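Local coordinates for protein peptidase S8 and S53, subtilisin, kexin, sedolisin (Mycobacterium smegmatis, PDB 4KG7) that probably cleaves proteins as a subtilisin-like serine protease, the mycosin MycP3 of the ESX-3 type VII secretion system, at residues 264-267 with 268-272; 344-347 with 348-352; 358-361 with 362-365. One frame throughout, in Å; residues are numbered along the deposited sequence.

Overall arrangement
The three contacts follow one another along the chain, and contact 3, the last of them, touches both others. Its centre is about 12 Å from that of contact 1 and about 13 Å from that of contact 2, whereas contacts 1 and 2 do not touch and come within about 10 Å at their nearest atoms. I363 CG2 packs on V265 CG1 at 3.7 Å, and L362 also reaches P271. With contact 2, A352 CB meets A365 O at 3.4 Å, and T349 O lies near the A365 methyl. Contact 1 starts nearest the predicted charge-relay residues, with the A264 side chain about 8 Å from that of S319 and about 12 Å from that of H104; contacts 2 and 3 lie away from this site.

Contact 1 of 3, residues 264-267 with 268-272; sequences AVDS and TGQPS
A type I turn with a G1 bulge, D266 to Q270, turns the chain back at the end of the sheet strand 259-265. The turn runs from D266 to G269 and is closed by G269 N bonding to D266 O at 3.0 Å. One residue further on, D266 N donates to Q270 O at 2.8 Å, which completes the bulge. G269 stands in the bulge with positive phi, 94°, a conformation that suits glycine. Further down, S272 N reaches A264 O at 2.9 Å in an almost straight bond, and V265 is bridged to P271.

The D266 carboxylate is turned back to the residues that follow it. With chi1 at 70°, CG sits between the backbone N and the carbonyl carbon, and this brings OD1 within reach of T268 OG1 and Q270 N. T268 OG1 donates to D266 OD1 at 2.8 Å on the syn side, 22° out of the carboxylate plane, while Q270 N reaches the same oxygen at 3.0 Å from the opposite face and well out of the plane. A third, weak bond from T268 N adds an Asx-turn element. OD2 instead rests against Q270 CB, the two side chains lying side by side.

At the strand end V265 CG1 packs on G269 O at 3.4 Å. S272 OG lies 3.2 Å from V265 C, and its hydrogen bond goes to E288 OE2; A264 N is bonded to T275 OG1. One carboxylate oxygen thus gathers a hydroxyl and a backbone N-H in firm bonds, besides the weak one. This should hold the turn in its shape and probably favours the ionised form of D266.

Contact 2 of 3, residues 344-347 with 348-352; sequences VVHR and LTTTA
V344 and L348 lie side by side and point the same way, on the face of the helix that packs against helix 318-335. Their branch ends, V344 CG1 and L348 CD1, are 4.2 Å apart. In the backbone that carries them L348 N bonds to V344 O at 3.0 Å, and T349 N donates to V345 O at 2.9 Å in a bond close to straight.

At the end of the helix T351 folds back on R347. Its OG1 gives a hydrogen bond of 2.7 Å to R347 O, arriving in the carbonyl plane, while the T351 N bond to the same oxygen is weak. The hydroxyl therefore helps to serve a carbonyl that the last turn grips only loosely. The R347 guanidinium is engaged elsewhere, with NH1 bonded to A373 O and W376 O and the group set against F336 in a cation-pi contact.

H346 and T350, one helical turn apart, meet obliquely. H346 holds CG anti to the backbone N, chi1 178°, and chi2 of 84° turns a face of the imidazole to the T350 methyl. As modelled, T350 CG2 lies over that face in a CH-pi contact, but the same methyl is too close to H346 O, so the details of this contact and the bonds to that oxygen are doubtful.

Threonine hydroxyls turned back to a carbonyl four residues earlier are common in helices, and the T351 hydroxyl does so just past the last residue of helix 341-350.

Contact 3 of 3, residues 358-361 with 362-365; sequences SPSN and LIGA
S360 OG is the hub of this loop, accepting two backbone N-H groups at once. L362 N meets S360 OG at 2.9 Å and I363 N meets it at 3.0 Å, the latter in the straighter bond. The first is an ST turn, and the pair gives the serine oxygen a grip on successive amides of the bend. The hydroxyl gets there because S360 points toward the bend and carries OG anti to its own backbone N, chi1 165°. I363 CG1 lies alongside, 3.7 Å from S360 OG, and L362 CB comes up at 3.5 Å from that same oxygen.

Behind the serine side chain its backbone closes the loop. S360 and G364 form an antiparallel hydrogen-bonded pair: S360 N donates to G364 O at 2.9 Å in an almost linear bond, and G364 N returns one of 2.8 Å to S360 O, at a more bent 135°. Residues N361, L362 and I363 are thus a three-residue bend closed by a single antiparallel bridge. G364 adopts a positive phi of 63°, a conformation most readily taken by glycine, as the chain leaves the bend. P359 CA adds a CH...O contact of 3.6 Å to G364 O. The N-H groups of L362, I363 and G364 are all bonded to S360, the first two to OG and the third to O.

Outside the bend, N361 sends ND2 to R241 O and its backbone bonds to that of G278, while its side chain also touches P233; L362 rests on A277. A365 is hydrogen-bonded by its backbone to G282 of edge strand 281-286. The bend lies in the connection between helix 341-350 and helix 370-375, joined there to the edge of the parallel sheet.

Contact 1 of 3, residues 264-267 with 268-272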
ATOM      1  N   ALA A 264       6.108  -8.904  -0.952  1.00  5.49           N
ATOM      2  CA  ALA A 264       7.346  -8.504  -0.271  1.00  5.65           C
ATOM      3  C   ALA A 264       8.494  -9.446  -0.643  1.00  6.02           C
ATOM      4  O   ALA A 264       8.307 -10.654  -0.755  1.00  6.07           O
ATOM      5  CB  ALA A 264       7.155  -8.515   1.216  1.00  5.70           C
ATOM      6  N   VAL A 265       9.661  -8.860  -0.875  1.00  6.28           N
ATOM      7  CA  VAL A 265      10.903  -9.610  -1.012  1.00  6.90           C
ATOM      8  C   VAL A 265      11.905  -9.221   0.052  1.00  7.34           C
ATOM      9  O   VAL A 265      11.856  -8.122   0.635  1.00  6.97           O
ATOM     10  CB  VAL A 265      11.533  -9.475  -2.417  1.00  7.02           C
ATOM     11  CG1 VAL A 265      10.700 -10.174  -3.476  1.00  7.10           C
ATOM     12  CG2 VAL A 265      11.781  -8.001  -2.760  1.00  6.91           C
ATOM     13  N   ASP A 266      12.822 -10.142   0.331  1.00  8.15           N
ATOM     14  CA  ASP A 266      13.997  -9.809   1.105  1.00  9.03           C
ATOM     15  C   ASP A 266      14.968  -8.916   0.293  1.00 10.15           C
ATOM     16  O   ASP A 266      14.703  -8.594  -0.858  1.00 10.09           O
ATOM     17  CB  ASP A 266      14.623 -11.108   1.696  1.00  9.26           C
ATOM     18  CG  ASP A 266      15.281 -12.019   0.674  1.00  9.70           C
ATOM     19  OD1 ASP A 266      15.667 -11.593  -0.420  1.00  9.80           O
ATOM     20  OD2 ASP A 266      15.467 -13.197   1.048  1.00  9.73           O
ATOM     21  N   SER A 267      16.055  -8.473   0.907  1.00 12.40           N
ATOM     22  CA  SER A 267      16.948  -7.529   0.187  1.00 13.70           C
ATOM     23  C   SER A 267      17.638  -8.147  -1.043  1.00 14.84           C
ATOM     24  O   SER A 267      18.140  -7.391  -1.881  1.00 17.00           O
ATOM     25  CB  SER A 267      17.974  -6.909   1.133  1.00 14.46           C
ATOM     26  OG  SER A 267      18.726  -7.909   1.795  1.00 16.65           O
ATOM     27  N   THR A 268      17.675  -9.495  -1.138  1.00 14.40           N
ATOM     28  CA  THR A 268      18.221 -10.219  -2.319  1.00 14.34           C
ATOM     29  C   THR A 268      17.195 -10.434  -3.418  1.00 13.24           C
ATOM     30  O   THR A 268      17.540 -10.963  -4.481  1.00 13.83           O
ATOM     31  CB  THR A 268      18.869 -11.611  -1.995  1.00 15.11           C
ATOM     32  OG1 THR A 268      17.868 -12.642  -1.863  1.00 15.51           O
ATOM     33  CG2 THR A 268      19.761 -11.561  -0.743  1.00 15.53           C
ATOM     34  N   GLY A 269      15.929 -10.074  -3.178  1.00 11.23           N
ATOM     35  CA  GLY A 269      14.900 -10.217  -4.168  1.00 10.33           C
ATOM     36  C   GLY A 269      14.109 -11.513  -4.085  1.00  9.33           C
ATOM     37  O   GLY A 269      13.278 -11.764  -4.928  1.00  9.53           O
ATOM     38  N   GLN A 270      14.340 -12.311  -3.039  1.00  8.75           N
ATOM     39  CA  GLN A 270      13.561 -13.528  -2.861  1.00  8.38           C
ATOM     40  C   GLN A 270      12.255 -13.244  -2.116  1.00  7.70           C
ATOM     41  O   GLN A 270      12.207 -12.391  -1.247  1.00  7.43           O
ATOM     42  CB  GLN A 270      14.355 -14.569  -2.077  1.00  8.73           C
ATOM     43  CG  GLN A 270      15.626 -15.009  -2.774  1.00  9.23           C
ATOM     44  CD  GLN A 270      15.347 -15.769  -4.057  1.00  9.43           C
ATOM     45  OE1 GLN A 270      14.237 -16.268  -4.272  1.00  9.29           O
ATOM     46  NE2 GLN A 270      16.337 -15.897  -4.880  1.00  9.83           N
ATOM     47  N   PRO A 271      11.206 -14.012  -2.434  1.00  7.42           N
ATOM     48  CA  PRO A 271       9.931 -13.842  -1.717  1.00  7.13           C
ATOM     49  C   PRO A 271      10.123 -13.851  -0.198  1.00  7.17           C
ATOM     50  O   PRO A 271      10.774 -14.739   0.325  1.00  7.33           O
ATOM     51  CB  PRO A 271       9.134 -15.067  -2.147  1.00  7.35           C
ATOM     52  CG  PRO A 271       9.632 -15.392  -3.496  1.00  7.63           C
ATOM     53  CD  PRO A 271      11.108 -15.069  -3.458  1.00  7.79           C
ATOM     54  N   SER A 272       9.582 -12.872   0.502  1.00  6.93           N
ATOM     55  CA  SER A 272       9.607 -12.888   1.951  1.00  7.21           C
ATOM     56  C   SER A 272       8.788 -14.042   2.509  1.00  7.59           C
ATOM     57  O   SER A 272       7.776 -14.412   1.942  1.00  7.67           O
ATOM     58  CB  SER A 272       9.037 -11.588   2.493  1.00  6.92           C
ATOM     59  OG  SER A 272       9.897 -10.489   2.188  1.00  6.94           O
TER

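Contact 2 of 3, residues 344-347 with 348-352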
ATOM      1  N   VAL A 344       1.636   2.688 -17.326  1.00  8.72           N
ATOM      2  CA  VAL A 344       2.586   2.764 -16.233  1.00  8.47           C
ATOM      3  C   VAL A 344       2.703   1.415 -15.541  1.00  8.29           C
ATOM      4  O   VAL A 344       3.818   0.955 -15.262  1.00  8.40           O
ATOM      5  CB  VAL A 344       2.178   3.855 -15.211  1.00  8.25           C
ATOM      6  CG1 VAL A 344       3.037   3.790 -13.953  1.00  7.97           C
ATOM      7  CG2 VAL A 344       2.265   5.240 -15.834  1.00  8.60           C
ATOM      8  N   VAL A 345       1.568   0.770 -15.297  1.00  8.27           N
ATOM      9  CA  VAL A 345       1.583  -0.548 -14.682  1.00  8.18           C
ATOM     10  C   VAL A 345       2.343  -1.544 -15.586  1.00  8.68           C
ATOM     11  O   VAL A 345       3.152  -2.315 -15.127  1.00  8.21           O
ATOM     12  CB  VAL A 345       0.153  -1.024 -14.330  1.00  8.21           C
ATOM     13  CG1 VAL A 345       0.154  -2.508 -13.959  1.00  8.26           C
ATOM     14  CG2 VAL A 345      -0.413  -0.170 -13.197  1.00  8.07           C
ATOM     15  N   HIS A 346       2.074  -1.519 -16.882  1.00  9.39           N
ATOM     16  CA  HIS A 346       2.779  -2.383 -17.830  1.00 10.30           C
ATOM     17  C   HIS A 346       4.286  -2.155 -17.772  1.00 10.36           C
ATOM     18  O   HIS A 346       5.077  -3.096 -17.770  1.00 10.21           O
ATOM     19  CB  HIS A 346       2.252  -2.114 -19.249  1.00 11.22           C
ATOM     20  CG  HIS A 346       2.939  -2.903 -20.320  1.00 12.31           C
ATOM     21  ND1 HIS A 346       2.588  -4.198 -20.643  1.00 13.04           N
ATOM     22  CD2 HIS A 346       3.960  -2.575 -21.139  1.00 12.80           C
ATOM     23  CE1 HIS A 346       3.346  -4.616 -21.639  1.00 13.36           C
ATOM     24  NE2 HIS A 346       4.209  -3.666 -21.934  1.00 13.62           N
ATOM     25  N   ARG A 347       4.693  -0.907 -17.718  1.00 10.48           N
ATOM     26  CA  ARG A 347       6.102  -0.573 -17.655  1.00 10.96           C
ATOM     27  C   ARG A 347       6.737  -1.139 -16.365  1.00 10.22           C
ATOM     28  O   ARG A 347       7.863  -1.630 -16.363  1.00 10.14           O
ATOM     29  CB  ARG A 347       6.210   0.940 -17.741  1.00 12.03           C
ATOM     30  CG  ARG A 347       7.588   1.526 -17.630  1.00 13.19           C
ATOM     31  CD  ARG A 347       7.551   2.986 -18.048  1.00 14.73           C
ATOM     32  NE  ARG A 347       7.579   3.148 -19.500  1.00 16.64           N
ATOM     33  CZ  ARG A 347       8.679   3.250 -20.245  1.00 17.89           C
ATOM     34  NH1 ARG A 347       9.897   3.191 -19.699  1.00 18.03           N
ATOM     35  NH2 ARG A 347       8.554   3.388 -21.556  1.00 19.70           N
ATOM     36  N   LEU A 348       6.018  -1.017 -15.247  1.00  9.26           N
ATOM     37  CA  LEU A 348       6.543  -1.498 -13.977  1.00  8.96           C
ATOM     38  C   LEU A 348       6.685  -3.005 -14.009  1.00  9.08           C
ATOM     39  O   LEU A 348       7.704  -3.570 -13.555  1.00  9.25           O
ATOM     40  CB  LEU A 348       5.615  -1.071 -12.856  1.00  8.50           C
ATOM     41  CG  LEU A 348       5.612   0.429 -12.535  1.00  8.62           C
ATOM     42  CD1 LEU A 348       4.533   0.740 -11.535  1.00  8.40           C
ATOM     43  CD2 LEU A 348       6.959   0.895 -12.009  1.00  8.75           C
ATOM     44  N   THR A 349       5.653  -3.695 -14.483  1.00  8.96           N
ATOM     45  CA  THR A 349       5.697  -5.160 -14.437  1.00  9.31           C
ATOM     46  C   THR A 349       6.617  -5.747 -15.511  1.00 10.20           C
ATOM     47  O   THR A 349       7.323  -6.708 -15.255  1.00 10.64           O
ATOM     48  CB  THR A 349       4.314  -5.809 -14.524  1.00  9.29           C
ATOM     49  OG1 THR A 349       3.685  -5.437 -15.763  1.00  9.76           O
ATOM     50  CG2 THR A 349       3.436  -5.407 -13.374  1.00  8.77           C
ATOM     51  N   THR A 350       6.630  -5.174 -16.703  1.00 10.91           N
ATOM     52  CA  THR A 350       7.424  -5.771 -17.792  1.00 12.12           C
ATOM     53  C   THR A 350       8.918  -5.588 -17.562  1.00 11.72           C
ATOM     54  O   THR A 350       9.731  -6.330 -18.131  1.00 12.65           O
ATOM     55  CB  THR A 350       7.021  -5.179 -19.154  1.00 13.46           C
ATOM     56  OG1 THR A 350       7.364  -3.807 -19.211  1.00 16.02           O
ATOM     57  CG2 THR A 350       5.574  -5.328 -19.384  1.00 13.37           C
ATOM     58  N   THR A 351       9.295  -4.641 -16.699  1.00 11.01           N
ATOM     59  CA  THR A 351      10.718  -4.387 -16.401  1.00 11.11           C
ATOM     60  C   THR A 351      11.164  -4.913 -15.040  1.00 11.02           C
ATOM     61  O   THR A 351      12.310  -4.729 -14.656  1.00 10.84           O
ATOM     62  CB  THR A 351      11.076  -2.882 -16.468  1.00 11.17           C
ATOM     63  OG1 THR A 351      10.360  -2.144 -15.460  1.00 10.78           O
ATOM     64  CG2 THR A 351      10.756  -2.307 -17.841  1.00 11.59           C
ATOM     65  N   ALA A 352      10.276  -5.585 -14.332  1.00 10.77           N
ATOM     66  CA  ALA A 352      10.630  -6.130 -13.011  1.00 10.95           C
ATOM     67  C   ALA A 352      11.607  -7.309 -13.185  1.00 12.16           C
ATOM     68  O   ALA A 352      11.754  -7.860 -14.295  1.00 12.21           O
ATOM     69  CB  ALA A 352       9.374  -6.546 -12.270  1.00 10.64           C
TER

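Contact 3 of 3, residues 358-361 with 362-365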
ATOM      1  N   SER A 358       6.860 -16.892 -15.891  1.00 27.35           N
ATOM      2  CA  SER A 358       5.411 -16.807 -15.659  1.00 25.72           C
ATOM      3  C   SER A 358       5.240 -16.158 -14.290  1.00 22.57           C
ATOM      4  O   SER A 358       6.081 -16.375 -13.407  1.00 23.59           O
ATOM      5  CB  SER A 358       4.738 -18.183 -15.647  1.00 27.71           C
ATOM      6  OG  SER A 358       4.447 -18.630 -16.966  1.00 31.31           O
ATOM      7  N   PRO A 359       4.167 -15.368 -14.105  1.00 20.94           N
ATOM      8  CA  PRO A 359       4.069 -14.647 -12.833  1.00 18.08           C
ATOM      9  C   PRO A 359       3.985 -15.583 -11.636  1.00 15.81           C
ATOM     10  O   PRO A 359       3.465 -16.698 -11.706  1.00 16.61           O
ATOM     11  CB  PRO A 359       2.791 -13.811 -12.976  1.00 19.00           C
ATOM     12  CG  PRO A 359       1.984 -14.570 -13.978  1.00 20.44           C
ATOM     13  CD  PRO A 359       2.978 -15.139 -14.943  1.00 20.95           C
ATOM     14  N   SER A 360       4.594 -15.132 -10.557  1.00 12.43           N
ATOM     15  CA  SER A 360       4.607 -15.830  -9.294  1.00 10.95           C
ATOM     16  C   SER A 360       3.395 -15.373  -8.486  1.00  9.79           C
ATOM     17  O   SER A 360       3.071 -14.191  -8.487  1.00  8.98           O
ATOM     18  CB  SER A 360       5.868 -15.400  -8.556  1.00 10.46           C
ATOM     19  OG  SER A 360       5.821 -15.747  -7.184  1.00 10.13           O
ATOM     20  N   ASN A 361       2.743 -16.284  -7.774  1.00  9.31           N
ATOM     21  CA  ASN A 361       1.693 -15.869  -6.860  1.00  8.86           C
ATOM     22  C   ASN A 361       2.254 -15.275  -5.567  1.00  8.58           C
ATOM     23  O   ASN A 361       1.508 -14.755  -4.737  1.00  8.19           O
ATOM     24  CB  ASN A 361       0.721 -17.009  -6.593  1.00  9.10           C
ATOM     25  CG  ASN A 361      -0.251 -17.243  -7.740  1.00  9.30           C
ATOM     26  OD1 ASN A 361      -0.133 -16.677  -8.842  1.00  9.26           O
ATOM     27  ND2 ASN A 361      -1.252 -18.066  -7.472  1.00  9.41           N
ATOM     28  N   LEU A 362       3.573 -15.369  -5.383  1.00  8.62           N
ATOM     29  CA  LEU A 362       4.213 -14.693  -4.250  1.00  8.42           C
ATOM     30  C   LEU A 362       4.648 -13.268  -4.611  1.00  7.87           C
ATOM     31  O   LEU A 362       4.426 -12.336  -3.868  1.00  7.54           O
ATOM     32  CB  LEU A 362       5.412 -15.512  -3.752  1.00  9.00           C
ATOM     33  CG  LEU A 362       5.105 -16.878  -3.163  1.00  9.78           C
ATOM     34  CD1 LEU A 362       6.433 -17.618  -3.006  1.00 10.31           C
ATOM     35  CD2 LEU A 362       4.352 -16.769  -1.844  1.00  9.70           C
ATOM     36  N   ILE A 363       5.289 -13.113  -5.760  1.00  7.89           N
ATOM     37  CA  ILE A 363       5.940 -11.845  -6.106  1.00  7.50           C
ATOM     38  C   ILE A 363       5.600 -11.318  -7.501  1.00  7.50           C
ATOM     39  O   ILE A 363       6.192 -10.341  -7.960  1.00  7.36           O
ATOM     40  CB  ILE A 363       7.466 -11.895  -5.858  1.00  7.68           C
ATOM     41  CG1 ILE A 363       8.122 -12.930  -6.756  1.00  8.20           C
ATOM     42  CG2 ILE A 363       7.744 -12.140  -4.378  1.00  7.63           C
ATOM     43  CD1 ILE A 363       9.641 -12.905  -6.686  1.00  8.52           C
ATOM     44  N   GLY A 364       4.631 -11.939  -8.174  1.00  7.71           N
ATOM     45  CA  GLY A 364       4.176 -11.418  -9.471  1.00  7.86           C
ATOM     46  C   GLY A 364       5.312 -11.474 -10.471  1.00  8.34           C
ATOM     47  O   GLY A 364       5.947 -12.525 -10.625  1.00  8.87           O
ATOM     48  N   ALA A 365       5.542 -10.361 -11.168  1.00  8.40           N
ATOM     49  CA  ALA A 365       6.665 -10.225 -12.096  1.00  8.97           C
ATOM     50  C   ALA A 365       8.020 -10.046 -11.398  1.00  9.22           C
ATOM     51  O   ALA A 365       9.048  -9.887 -12.059  1.00 10.31           O
ATOM     52  CB  ALA A 365       6.385  -9.068 -13.067  1.00  8.87           C
TER